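Local coordinates for protein N-acetylmuramoyl-L-alanine amidase (Peptoclostridium difficile, PDB 4RN7) that probably hydrolyses the amide bond between N-acetylmuramic acid and L-alanine in peptidoglycan, this chain being the zinc-binding catalytic domain of a longer membrane protein, at residues Ile8-Gly13 with Gln34-Leu39; Val79-Asn84 with Glu172-Gly177; Lys29-Gln34 with Lys165-Leu170; Val52-Asp57 with Lys64-Leu69; Asn132-Leu137 with Ala144-Cys149. All coordinates share one frame; numbering follows the deposited sequence.

Contact 1: residues Ile8-Gly13 with Gln34-Leu39; sequences IDPGHG and QIAKKL. With ZN (zinc ion), chain B.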
# COMPACT_ATOMS: atom_id res chain seq x y z
N ILE A 8 4.92 4.60 5.26
CA ILE A 8 4.62 4.04 3.95
C ILE A 8 5.68 2.98 3.63
O ILE A 8 6.87 3.26 3.71
CB ILE A 8 4.64 5.10 2.85
CG1 ILE A 8 3.61 6.20 3.12
CG2 ILE A 8 4.39 4.47 1.48
CD1 ILE A 8 2.17 5.68 3.19
N ASP A 9 5.24 1.78 3.26
CA ASP A 9 6.15 0.67 2.99
C ASP A 9 6.01 0.18 1.54
O ASP A 9 5.11 -0.60 1.23
CB ASP A 9 5.86 -0.48 3.95
CG ASP A 9 6.68 -1.72 3.63
OD1 ASP A 9 7.92 -1.59 3.48
OD2 ASP A 9 6.10 -2.82 3.52
N PRO A 10 6.89 0.65 0.64
CA PRO A 10 6.83 0.15 -0.73
C PRO A 10 7.37 -1.28 -0.77
O PRO A 10 8.55 -1.50 -0.50
CB PRO A 10 7.76 1.09 -1.51
CG PRO A 10 8.25 2.16 -0.51
CD PRO A 10 8.01 1.59 0.87
N GLY A 11 6.52 -2.25 -1.12
CA GLY A 11 6.90 -3.64 -1.01
C GLY A 11 8.10 -4.01 -1.85
O GLY A 11 8.33 -3.42 -2.92
N HIS A 12 8.85 -4.99 -1.37
CA HIS A 12 10.00 -5.53 -2.10
C HIS A 12 11.11 -4.48 -2.26
O HIS A 12 11.09 -3.46 -1.58
CB HIS A 12 9.53 -6.14 -3.43
CG HIS A 12 8.36 -7.06 -3.27
ND1 HIS A 12 8.50 -8.38 -2.88
CD2 HIS A 12 7.03 -6.86 -3.43
CE1 HIS A 12 7.31 -8.95 -2.82
NE2 HIS A 12 6.40 -8.05 -3.12
N GLY A 13 12.08 -4.74 -3.13
CA GLY A 13 13.21 -3.82 -3.25
C GLY A 13 14.52 -4.56 -3.38
O GLY A 13 14.69 -5.65 -2.82
N GLN A 34 7.15 3.73 -7.17
CA GLN A 34 6.57 4.85 -7.89
C GLN A 34 5.26 5.28 -7.23
O GLN A 34 5.04 6.47 -6.99
CB GLN A 34 6.31 4.50 -9.36
CG GLN A 34 7.58 4.35 -10.19
CD GLN A 34 7.29 3.90 -11.61
OE1 GLN A 34 6.14 3.85 -12.03
NE2 GLN A 34 8.34 3.56 -12.34
N ILE A 35 4.41 4.30 -6.95
CA ILE A 35 3.13 4.58 -6.32
C ILE A 35 3.33 5.15 -4.91
O ILE A 35 2.67 6.11 -4.54
CB ILE A 35 2.27 3.31 -6.28
CG1 ILE A 35 1.84 2.92 -7.71
CG2 ILE A 35 1.05 3.49 -5.39
CD1 ILE A 35 1.22 1.53 -7.80
N ALA A 36 4.26 4.56 -4.15
CA ALA A 36 4.52 5.00 -2.78
C ALA A 36 5.05 6.43 -2.75
O ALA A 36 4.72 7.20 -1.84
CB ALA A 36 5.53 4.06 -2.11
N LYS A 37 5.89 6.78 -3.72
CA LYS A 37 6.44 8.13 -3.76
C LYS A 37 5.35 9.16 -3.97
O LYS A 37 5.37 10.23 -3.36
CB LYS A 37 7.51 8.25 -4.85
CG LYS A 37 8.87 7.70 -4.41
CD LYS A 37 9.90 7.84 -5.51
CE LYS A 37 11.27 7.37 -5.02
NZ LYS A 37 12.27 7.31 -6.12
N LYS A 38 4.38 8.85 -4.84
CA LYS A 38 3.26 9.75 -5.06
C LYS A 38 2.42 9.86 -3.79
O LYS A 38 2.01 10.97 -3.42
CB LYS A 38 2.41 9.27 -6.23
CG LYS A 38 3.07 9.49 -7.58
CD LYS A 38 2.06 9.26 -8.72
CE LYS A 38 2.72 9.47 -10.08
NZ LYS A 38 3.92 8.61 -10.24
N LEU A 39 2.18 8.73 -3.14
CA LEU A 39 1.42 8.72 -1.89
C LEU A 39 2.14 9.55 -0.83
O LEU A 39 1.53 10.40 -0.18
CB LEU A 39 1.19 7.28 -1.41
CG LEU A 39 0.55 7.05 -0.05
CD1 LEU A 39 -0.77 7.79 0.04
CD2 LEU A 39 0.34 5.54 0.18
ZN ZN B . 4.29 -7.95 -3.26
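Ala36 is the first residue of helix segment 34-39 to meet strand 8-10, and its single methyl serves two partners. The CB of Ala36 lies 3.7 Å from Pro10 CG and nearly as close to Pro10 CB, so it rests on one flank of the proline ring. Beside the proline, Ile8 CG2 comes within 3.8 Å of the same Ala36 CB. With so short a side chain between them, the backbones come near: Pro10 CA and Ala36 CA are 5.7 Å apart. One turn further on, Leu39 takes over. Its CG stands opposite the backbone N (chi1 174°), which sends CD2 toward the strand, where it meets Ile8 CD1 at 3.5 Å; the two side chains cross obliquely. Ile8 thus divides its branches, CG2 to Ala36 and CD1 to Leu39. All four residues are buried and the contact is purely apolar. Past Pro10 the chain leaves the helix and reaches His12, whose NE2 binds the zinc ion at 2.1 Å, in a site completed by Glu28 and His82. His12 ND1 is hydrogen-bonded to Asp16, a second-shell carboxylate that probably fixes the rotation of the ring. The short segment axes run nearly antiparallel (162°), 8.2 Å apart at their closest, as expected where the helix of a beta-alpha-beta unit returns across its sheet. Strand 4-10 lies between strands 49-53 and 77-84, and helix 28-44 is in turn flanked by helix 164-185, where Leu39 touches Ile174 and Val175.

Contact 2: residues Val79-Asn84 with Glu172-Gly177; sequences VSIHLN and EGIVQG. With ZN (zinc ion), chain B.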
# COMPACT_ATOMS: atom_id res chain seq x y z
N VAL A 79 0.92 1.88 5.88
CA VAL A 79 0.34 1.48 4.59
C VAL A 79 1.45 0.85 3.75
O VAL A 79 2.45 1.52 3.42
CB VAL A 79 -0.29 2.66 3.83
CG1 VAL A 79 -0.92 2.17 2.51
CG2 VAL A 79 -1.35 3.33 4.69
N SER A 80 1.29 -0.43 3.45
CA SER A 80 2.24 -1.14 2.60
C SER A 80 1.65 -1.16 1.19
O SER A 80 0.44 -1.36 1.02
CB SER A 80 2.46 -2.56 3.09
OG SER A 80 3.47 -3.22 2.35
N ILE A 81 2.51 -0.94 0.20
CA ILE A 81 2.06 -0.85 -1.19
C ILE A 81 2.64 -2.02 -1.99
O ILE A 81 3.86 -2.13 -2.10
CB ILE A 81 2.54 0.47 -1.82
CG1 ILE A 81 1.91 1.67 -1.09
CG2 ILE A 81 2.21 0.51 -3.31
CD1 ILE A 81 0.37 1.72 -1.21
N HIS A 82 1.77 -2.88 -2.52
CA HIS A 82 2.21 -4.04 -3.29
C HIS A 82 1.36 -4.15 -4.55
O HIS A 82 0.41 -3.39 -4.71
CB HIS A 82 2.00 -5.32 -2.48
CG HIS A 82 3.09 -5.61 -1.50
ND1 HIS A 82 3.97 -6.66 -1.66
CD2 HIS A 82 3.45 -4.99 -0.34
CE1 HIS A 82 4.82 -6.69 -0.65
NE2 HIS A 82 4.53 -5.69 0.17
N LEU A 83 1.72 -5.06 -5.46
CA LEU A 83 0.86 -5.39 -6.60
C LEU A 83 0.53 -6.87 -6.48
O LEU A 83 1.34 -7.67 -6.01
CB LEU A 83 1.54 -5.13 -7.94
CG LEU A 83 2.08 -3.71 -8.16
CD1 LEU A 83 2.82 -3.62 -9.50
CD2 LEU A 83 0.93 -2.72 -8.12
N ASN A 84 -0.66 -7.24 -6.91
CA ASN A 84 -1.07 -8.61 -6.77
C ASN A 84 -0.51 -9.47 -7.91
O ASN A 84 -0.03 -8.95 -8.93
CB ASN A 84 -2.61 -8.68 -6.74
CG ASN A 84 -3.12 -9.69 -5.74
OD1 ASN A 84 -2.52 -10.74 -5.54
ND2 ASN A 84 -4.25 -9.38 -5.10
N GLU A 172 -4.16 9.47 -4.78
CA GLU A 172 -5.10 10.43 -4.21
C GLU A 172 -6.20 9.70 -3.43
O GLU A 172 -6.56 10.11 -2.33
CB GLU A 172 -5.71 11.31 -5.31
CG GLU A 172 -6.65 12.41 -4.80
CD GLU A 172 -5.97 13.43 -3.89
OE1 GLU A 172 -4.74 13.60 -3.95
OE2 GLU A 172 -6.69 14.07 -3.09
N GLY A 173 -6.69 8.60 -4.00
CA GLY A 173 -7.69 7.79 -3.33
C GLY A 173 -7.19 7.26 -2.00
O GLY A 173 -7.90 7.29 -1.00
N ILE A 174 -5.95 6.78 -1.99
CA ILE A 174 -5.34 6.29 -0.75
C ILE A 174 -5.21 7.41 0.28
O ILE A 174 -5.55 7.22 1.45
CB ILE A 174 -3.97 5.65 -1.01
CG1 ILE A 174 -4.13 4.43 -1.93
CG2 ILE A 174 -3.32 5.24 0.30
CD1 ILE A 174 -2.80 3.91 -2.47
N VAL A 175 -4.70 8.56 -0.15
CA VAL A 175 -4.59 9.71 0.75
C VAL A 175 -5.92 10.02 1.42
O VAL A 175 -6.00 10.14 2.65
CB VAL A 175 -4.12 10.97 0.01
CG1 VAL A 175 -4.20 12.19 0.92
CG2 VAL A 175 -2.71 10.78 -0.49
N GLN A 176 -6.98 10.13 0.63
CA GLN A 176 -8.28 10.50 1.17
C GLN A 176 -8.81 9.45 2.13
O GLN A 176 -9.46 9.79 3.12
CB GLN A 176 -9.28 10.80 0.06
CG GLN A 176 -8.94 12.07 -0.73
CD GLN A 176 -8.77 13.29 0.17
OE1 GLN A 176 -9.41 13.40 1.22
NE2 GLN A 176 -7.90 14.21 -0.24
N GLY A 177 -8.52 8.18 1.86
CA GLY A 177 -8.94 7.11 2.75
C GLY A 177 -8.22 7.18 4.09
O GLY A 177 -8.82 7.05 5.16
ZN ZN B . 4.29 -7.95 -3.26
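In the layered alpha/beta fold of this zinc amidase, Val79 and Ile81 of strand 77-84 pack against Ile174 of helix 164-185, one of the helices lying on the face of the sheet opposite the His82 side chain. Ile81 and Ile174 reach toward each other tip to tip, their CD1 atoms 4.1 Å apart. Ile174 is extended about CB-CG1 (chi2 168°), while Ile81 is bent there. The second branch of Ile174, CG2, faces Val79 CG1 at 4.5 Å, a looser touch. Ile174 also meets Ile118 of helix 107-122, so it is enclosed by strand and helices alike. On the strand, Ser80 and His82 alternate with these apolar residues and turn to the opposite face. The hydroxyl of Ser80 lies at the edge of the His82 ring and in its plane, and is itself hydrogen-bonded to Asp9 OD2. One strand therefore joins the hydrophobic interior to the metal site, where His12 and Glu28 share the ion with His82. The imidazole of His82 coordinates through ND1, the nitrogen nearer its backbone, which stands 2.1 Å from the zinc ion.

Contact 3: residues Lys29-Gln34 with Lys165-Leu170; sequences KDLNLQ and KYQDQL
Gln34 and Gln167 reach each other with the same torsions: in each, CG lies opposite the carbonyl carbon (chi1 near -70° in both) and the chain is extended beyond it, which carries the amide well away from its own helix. The two side chains meet at a slant, their amide planes 48° apart. Gln167 NE2 donates to Gln34 OE1 at 2.9 Å along a nearly straight path, with an N-H...O angle of 176°. The acceptor lies in the amide plane of Gln167, and the donor in turn lies in the carbonyl plane of Gln34. Alongside the bond, Gln167 OE1 rests 3.5 Å from Gln34 CB, so the amide of Gln167 packs against the root of the other side chain as well as holding its end. Leu31, one turn earlier on helix 28-44, brings CD2 to 4.3 Å from Gln167 NE2. The Gln167 amide has two more partners outside the segments: NE2 also donates to the carbonyl O of Ile161, and OE1 accepts from Lys38 NZ. Three hydrogen bonds thus fix both its rotation and the sense in which its O and N are placed. For a buried amide this satisfies both polar ends, and the lysine would be expected to polarise it, probably strengthening the donation from NE2; the outcome is a polar link between helices 28-44 and 164-185, which lie far apart in the chain.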
# COMPACT_ATOMS: atom_id res chain seq x y z
N LYS A 29 8.68 -4.33 -7.61
CA LYS A 29 9.44 -3.48 -6.69
C LYS A 29 9.51 -2.04 -7.18
O LYS A 29 9.43 -1.11 -6.37
CB LYS A 29 10.86 -4.02 -6.44
CG LYS A 29 11.75 -4.08 -7.69
CD LYS A 29 13.24 -4.23 -7.29
CE LYS A 29 14.15 -4.15 -8.51
NZ LYS A 29 15.61 -4.29 -8.17
N ASP A 30 9.64 -1.86 -8.49
CA ASP A 30 9.84 -0.52 -9.04
C ASP A 30 8.53 0.24 -9.09
O ASP A 30 8.47 1.44 -8.81
CB ASP A 30 10.44 -0.60 -10.44
CG ASP A 30 11.86 -1.11 -10.45
OD1 ASP A 30 12.63 -0.77 -9.52
OD2 ASP A 30 12.21 -1.85 -11.39
N LEU A 31 7.46 -0.46 -9.46
CA LEU A 31 6.15 0.16 -9.54
C LEU A 31 5.62 0.49 -8.14
O LEU A 31 5.00 1.54 -7.93
CB LEU A 31 5.20 -0.77 -10.29
CG LEU A 31 5.69 -1.03 -11.71
CD1 LEU A 31 4.97 -2.21 -12.38
CD2 LEU A 31 5.52 0.24 -12.54
N ASN A 32 5.89 -0.38 -7.18
CA ASN A 32 5.56 -0.09 -5.79
C ASN A 32 6.18 1.23 -5.32
O ASN A 32 5.52 2.03 -4.65
CB ASN A 32 6.05 -1.21 -4.87
CG ASN A 32 5.21 -2.47 -4.98
OD1 ASN A 32 4.13 -2.50 -5.59
ND2 ASN A 32 5.72 -3.55 -4.37
N LEU A 33 7.46 1.42 -5.64
CA LEU A 33 8.18 2.63 -5.23
C LEU A 33 7.56 3.86 -5.90
O LEU A 33 7.42 4.90 -5.26
CB LEU A 33 9.66 2.51 -5.57
CG LEU A 33 10.56 3.62 -5.05
CD1 LEU A 33 10.47 3.67 -3.53
CD2 LEU A 33 12.00 3.38 -5.49
N GLN A 34 7.15 3.73 -7.17
CA GLN A 34 6.57 4.85 -7.89
C GLN A 34 5.26 5.28 -7.23
O GLN A 34 5.04 6.47 -6.99
CB GLN A 34 6.31 4.50 -9.36
CG GLN A 34 7.58 4.35 -10.19
CD GLN A 34 7.29 3.90 -11.61
OE1 GLN A 34 6.14 3.85 -12.03
NE2 GLN A 34 8.34 3.56 -12.34
N LYS A 165 -0.95 8.87 -14.62
CA LYS A 165 -2.20 9.50 -14.23
C LYS A 165 -3.01 8.53 -13.38
O LYS A 165 -3.70 8.93 -12.44
CB LYS A 165 -2.97 10.03 -15.45
CG LYS A 165 -2.64 11.51 -15.77
CD LYS A 165 -2.96 11.90 -17.21
CE LYS A 165 -2.58 13.35 -17.49
NZ LYS A 165 -3.51 14.33 -16.85
N TYR A 166 -2.89 7.25 -13.68
CA TYR A 166 -3.54 6.22 -12.89
C TYR A 166 -2.87 6.12 -11.52
O TYR A 166 -3.54 6.00 -10.50
CB TYR A 166 -3.42 4.88 -13.59
CG TYR A 166 -4.16 3.79 -12.89
CD1 TYR A 166 -5.54 3.68 -13.03
CD2 TYR A 166 -3.50 2.87 -12.09
CE1 TYR A 166 -6.23 2.69 -12.39
CE2 TYR A 166 -4.19 1.86 -11.45
CZ TYR A 166 -5.56 1.78 -11.61
OH TYR A 166 -6.28 0.79 -10.98
N GLN A 167 -1.54 6.17 -11.49
CA GLN A 167 -0.86 6.14 -10.20
C GLN A 167 -1.27 7.34 -9.36
O GLN A 167 -1.41 7.23 -8.14
CB GLN A 167 0.66 6.12 -10.41
CG GLN A 167 1.20 4.78 -10.91
CD GLN A 167 2.70 4.84 -11.10
OE1 GLN A 167 3.34 5.83 -10.75
NE2 GLN A 167 3.27 3.79 -11.67
N ASP A 168 -1.47 8.48 -10.00
CA ASP A 168 -1.85 9.70 -9.29
C ASP A 168 -3.24 9.59 -8.67
O ASP A 168 -3.45 9.98 -7.52
CB ASP A 168 -1.79 10.89 -10.25
CG ASP A 168 -2.02 12.20 -9.55
OD1 ASP A 168 -1.11 12.65 -8.84
OD2 ASP A 168 -3.12 12.77 -9.71
N GLN A 169 -4.18 9.07 -9.44
CA GLN A 169 -5.55 8.87 -8.96
C GLN A 169 -5.57 7.89 -7.81
O GLN A 169 -6.25 8.12 -6.81
CB GLN A 169 -6.41 8.30 -10.07
CG GLN A 169 -6.67 9.23 -11.22
CD GLN A 169 -7.63 8.61 -12.20
OE1 GLN A 169 -8.84 8.85 -12.15
NE2 GLN A 169 -7.10 7.79 -13.11
N LEU A 170 -4.83 6.79 -7.95
CA LEU A 170 -4.76 5.76 -6.93
C LEU A 170 -4.18 6.34 -5.65
O LEU A 170 -4.73 6.15 -4.57
CB LEU A 170 -3.91 4.59 -7.44
CG LEU A 170 -3.49 3.53 -6.43
CD1 LEU A 170 -4.72 2.90 -5.78
CD2 LEU A 170 -2.63 2.48 -7.11

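Contact 4: residues Val52-Asp57 with Lys64-Leu69; sequences VVSRTD and KDRAIL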
# COMPACT_ATOMS: atom_id res chain seq x y z
N VAL A 52 6.89 8.82 7.01
CA VAL A 52 8.10 8.04 7.17
C VAL A 52 7.99 6.92 6.15
O VAL A 52 6.92 6.32 6.01
CB VAL A 52 8.20 7.45 8.58
CG1 VAL A 52 9.45 6.59 8.72
CG2 VAL A 52 8.18 8.56 9.61
N VAL A 53 9.06 6.64 5.40
CA VAL A 53 8.97 5.58 4.39
C VAL A 53 10.03 4.52 4.67
O VAL A 53 11.10 4.84 5.17
CB VAL A 53 9.16 6.12 2.94
CG1 VAL A 53 8.16 7.23 2.66
CG2 VAL A 53 10.57 6.61 2.73
N SER A 54 9.74 3.26 4.37
CA SER A 54 10.76 2.24 4.63
C SER A 54 11.91 2.37 3.64
O SER A 54 13.07 2.09 3.96
CB SER A 54 10.17 0.84 4.63
OG SER A 54 9.58 0.55 3.38
N ARG A 55 11.60 2.84 2.43
CA ARG A 55 12.65 3.07 1.46
C ARG A 55 12.25 4.13 0.45
O ARG A 55 11.06 4.30 0.16
CB ARG A 55 13.02 1.76 0.74
CG ARG A 55 11.89 1.18 -0.08
CD ARG A 55 12.31 -0.12 -0.77
NE ARG A 55 11.21 -0.67 -1.58
CZ ARG A 55 11.16 -0.62 -2.91
NH1 ARG A 55 12.14 -0.02 -3.57
NH2 ARG A 55 10.15 -1.16 -3.57
N THR A 56 13.25 4.85 -0.05
CA THR A 56 13.08 5.87 -1.08
C THR A 56 13.74 5.46 -2.38
O THR A 56 13.61 6.13 -3.40
CB THR A 56 13.67 7.23 -0.66
OG1 THR A 56 15.03 7.05 -0.23
CG2 THR A 56 12.88 7.86 0.46
N ASP A 57 14.48 4.35 -2.34
CA ASP A 57 15.26 3.91 -3.49
C ASP A 57 15.17 2.40 -3.60
O ASP A 57 14.43 1.77 -2.85
CB ASP A 57 16.72 4.35 -3.36
CG ASP A 57 17.43 3.67 -2.21
N LYS A 64 11.00 -8.50 8.60
CA LYS A 64 11.25 -8.22 10.01
C LYS A 64 11.69 -6.77 10.16
O LYS A 64 11.17 -6.04 11.02
CB LYS A 64 12.31 -9.17 10.56
CG LYS A 64 12.67 -8.90 12.02
CD LYS A 64 13.64 -9.94 12.54
CE LYS A 64 13.93 -9.72 14.02
NZ LYS A 64 14.96 -10.66 14.52
N ASP A 65 12.62 -6.34 9.31
CA ASP A 65 13.13 -4.98 9.40
C ASP A 65 12.06 -3.92 9.13
O ASP A 65 12.07 -2.87 9.76
CB ASP A 65 14.34 -4.78 8.47
CG ASP A 65 15.63 -5.31 9.07
OD1 ASP A 65 15.61 -5.86 10.20
OD2 ASP A 65 16.70 -5.18 8.42
N ARG A 66 11.14 -4.18 8.20
CA ARG A 66 10.08 -3.21 7.92
C ARG A 66 9.20 -2.98 9.14
O ARG A 66 8.85 -1.84 9.46
CB ARG A 66 9.23 -3.64 6.72
CG ARG A 66 10.03 -3.66 5.43
CD ARG A 66 9.35 -4.44 4.32
NE ARG A 66 10.28 -4.67 3.21
CZ ARG A 66 10.23 -4.04 2.04
NH1 ARG A 66 9.29 -3.13 1.79
NH2 ARG A 66 11.14 -4.32 1.10
N ALA A 67 8.85 -4.06 9.83
CA ALA A 67 8.02 -3.93 11.03
C ALA A 67 8.80 -3.22 12.13
O ALA A 67 8.24 -2.41 12.88
CB ALA A 67 7.53 -5.30 11.50
N ILE A 68 10.09 -3.50 12.23
CA ILE A 68 10.92 -2.82 13.22
C ILE A 68 10.96 -1.32 12.92
O ILE A 68 10.75 -0.50 13.82
CB ILE A 68 12.33 -3.41 13.28
CG1 ILE A 68 12.31 -4.78 13.97
CG2 ILE A 68 13.30 -2.48 14.04
CD1 ILE A 68 13.63 -5.51 13.91
N LEU A 69 11.23 -0.96 11.66
CA LEU A 69 11.27 0.45 11.28
C LEU A 69 9.94 1.14 11.58
O LEU A 69 9.93 2.24 12.13
CB LEU A 69 11.60 0.61 9.78
CG LEU A 69 13.02 0.19 9.39
CD1 LEU A 69 13.15 0.08 7.87
CD2 LEU A 69 14.06 1.14 9.98
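Strand 49-53 gives way at Ser54 to helix-like backbone angles (phi -72°, psi -30°), a bend that brings Ser54 CA to 6.4 Å from Arg66 CA on helix 63-72. Ser54 OG, placed between its backbone N and carbonyl carbon, lies 4.0 Å from Arg66 NH1 and oblique to the guanidinium. That is too long for a bond; the two are linked instead by Asp9, whose OD1 accepts from Ser54 OG and forms a salt bridge with Arg66 NH1. An extended chain from CG to NE carries the Arg66 guanidinium inward, where NE, NH1 and NH2 also donate to the carbonyls of Ile61, Pro10 and His12. One turn later, Leu69 CD1 approaches the carbonyl O of Ser54 at 4.4 Å, on the more exposed side. Arg55 NE comes within 4.5 Å of Arg66 NH2, but both arginines sit among acceptors that should offset their charge. Arg55 NH1 reaches Asp57 O at 3.0 Å from above the carbonyl plane, and Arg55 NH2 bonds to Lys29 O and Gly11 O. The pair of arginines braces the loop after strand 4-10, consistent with a second shell that positions the backbone of the zinc ligand His12.

Contact 5: residues Asn132-Leu137 with Ala144-Cys149; sequences NNFEVL and AILIEC
Phe134 and Leu146 cross at about a right angle, and Leu146 CD1 meets the ring obliquely, 3.5 Å from both CD2 and CE2 of Phe134. The methyl thus straddles that ring bond. Leu146 holds CG opposite its backbone N (chi1 179°), which directs CD1 out from the strand to the phenylalanine. Leu137 approaches differently, lying across the backbone of strand 144-151: its CD2 is 3.7 Å from Ile145 C and 4.0 Å from Ala144 CB, and also nears the CB of Leu146. Ala144 and Leu146 point toward the short helix 135-139, while Ile145 between them turns to the other face and meets helix 107-122. The start of helix 135-139 follows an Asx turn, in which Asn132 OD1 accepts from Phe134 N at 2.8 Å, on a lone pair in the carbonyl plane. Phe134 takes the N-cap position, and its ring meets that of the zinc ligand His82, with ring planes at about 80°; Leu146 touches His82 too. Together Phe134 and Leu146 probably give one side of the metal site of this amidase domain an apolar lining.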
# COMPACT_ATOMS: atom_id res chain seq x y z
N ASN A 132 -4.92 -11.19 6.44
CA ASN A 132 -3.71 -11.84 5.97
C ASN A 132 -2.62 -11.75 7.02
O ASN A 132 -2.41 -10.69 7.61
CB ASN A 132 -3.23 -11.20 4.67
CG ASN A 132 -2.15 -12.02 3.98
OD1 ASN A 132 -1.00 -12.05 4.42
ND2 ASN A 132 -2.52 -12.68 2.89
N ASN A 133 -1.91 -12.86 7.23
CA ASN A 133 -0.90 -12.93 8.28
C ASN A 133 0.49 -12.41 7.87
O ASN A 133 1.48 -12.69 8.56
CB ASN A 133 -0.78 -14.36 8.79
CG ASN A 133 -0.48 -14.44 10.27
OD1 ASN A 133 -0.94 -13.62 11.06
ND2 ASN A 133 0.32 -15.44 10.66
N PHE A 134 0.56 -11.66 6.77
CA PHE A 134 1.81 -11.07 6.28
C PHE A 134 2.61 -10.43 7.42
O PHE A 134 2.07 -9.63 8.19
CB PHE A 134 1.49 -10.03 5.20
CG PHE A 134 2.70 -9.47 4.50
CD1 PHE A 134 3.53 -10.29 3.74
CD2 PHE A 134 2.98 -8.10 4.57
CE1 PHE A 134 4.63 -9.76 3.08
CE2 PHE A 134 4.08 -7.57 3.90
CZ PHE A 134 4.91 -8.40 3.16
N GLU A 135 3.88 -10.79 7.53
CA GLU A 135 4.69 -10.43 8.70
C GLU A 135 4.69 -8.93 9.01
O GLU A 135 4.62 -8.54 10.19
CB GLU A 135 6.12 -10.97 8.56
CG GLU A 135 7.00 -10.68 9.78
CD GLU A 135 8.34 -11.39 9.74
OE1 GLU A 135 8.63 -12.09 8.76
OE2 GLU A 135 9.10 -11.24 10.72
N VAL A 136 4.75 -8.09 7.98
CA VAL A 136 4.77 -6.65 8.20
C VAL A 136 3.50 -6.17 8.90
O VAL A 136 3.55 -5.27 9.76
CB VAL A 136 5.03 -5.86 6.90
CG1 VAL A 136 5.06 -4.36 7.18
CG2 VAL A 136 6.34 -6.28 6.27
N LEU A 137 2.37 -6.78 8.57
CA LEU A 137 1.12 -6.46 9.24
C LEU A 137 1.09 -7.07 10.63
O LEU A 137 0.70 -6.42 11.61
CB LEU A 137 -0.07 -7.01 8.44
CG LEU A 137 -0.19 -6.53 6.99
CD1 LEU A 137 -1.44 -7.11 6.32
CD2 LEU A 137 -0.20 -5.02 6.92
N ALA A 144 -2.50 -1.17 10.56
CA ALA A 144 -1.64 -1.47 9.42
C ALA A 144 -2.44 -2.15 8.31
O ALA A 144 -3.20 -3.09 8.57
CB ALA A 144 -0.48 -2.36 9.85
N ILE A 145 -2.24 -1.69 7.07
CA ILE A 145 -2.88 -2.31 5.91
C ILE A 145 -1.85 -2.53 4.81
O ILE A 145 -0.79 -1.89 4.80
CB ILE A 145 -4.06 -1.48 5.36
CG1 ILE A 145 -3.58 -0.09 4.88
CG2 ILE A 145 -5.16 -1.35 6.42
CD1 ILE A 145 -4.65 0.73 4.16
N LEU A 146 -2.16 -3.45 3.90
CA LEU A 146 -1.33 -3.66 2.72
C LEU A 146 -2.29 -3.60 1.55
O LEU A 146 -3.27 -4.35 1.51
CB LEU A 146 -0.62 -5.03 2.76
CG LEU A 146 0.28 -5.40 1.57
CD1 LEU A 146 1.40 -6.32 2.02
CD2 LEU A 146 -0.51 -6.06 0.42
N ILE A 147 -2.03 -2.69 0.62
CA ILE A 147 -2.90 -2.55 -0.54
C ILE A 147 -2.28 -3.26 -1.73
O ILE A 147 -1.16 -2.95 -2.11
CB ILE A 147 -3.11 -1.08 -0.91
CG1 ILE A 147 -3.49 -0.26 0.33
CG2 ILE A 147 -4.24 -0.96 -1.95
CD1 ILE A 147 -3.44 1.25 0.13
N GLU A 148 -3.04 -4.21 -2.31
CA GLU A 148 -2.62 -4.91 -3.52
C GLU A 148 -3.20 -4.13 -4.70
O GLU A 148 -4.38 -4.27 -5.02
CB GLU A 148 -3.12 -6.36 -3.54
CG GLU A 148 -2.50 -7.26 -2.45
CD GLU A 148 -1.07 -7.68 -2.76
OE1 GLU A 148 -0.47 -7.12 -3.69
OE2 GLU A 148 -0.53 -8.56 -2.06
N CYS A 149 -2.36 -3.33 -5.34
CA CYS A 149 -2.84 -2.27 -6.23
C CYS A 149 -3.12 -2.71 -7.66
O CYS A 149 -2.87 -1.95 -8.60
CB CYS A 149 -1.86 -1.10 -6.24
SG CYS A 149 -1.70 -0.27 -4.63

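Overall arrangement
Four of the five contacts include a strand of one mixed sheet or the loop after it; contact 3 joins two helices on one face. Contacts 1, 2 and 3 lie 8 to 9 Å apart by their centres and bind helices 28-44 and 164-185 to each other and to one face; contacts 4 and 5, 14 Å apart, use the short helices 63-72 and 135-139 on the other. Contacts 3 and 4 are the most distant pair, at about 18 Å. Along the chain, contact 4 follows contact 1, and contact 5 is nested within the loop closed by contact 2. Helix 164-185 closes the domain late, while contacts 1 and 2 each contribute a histidine to the zinc site.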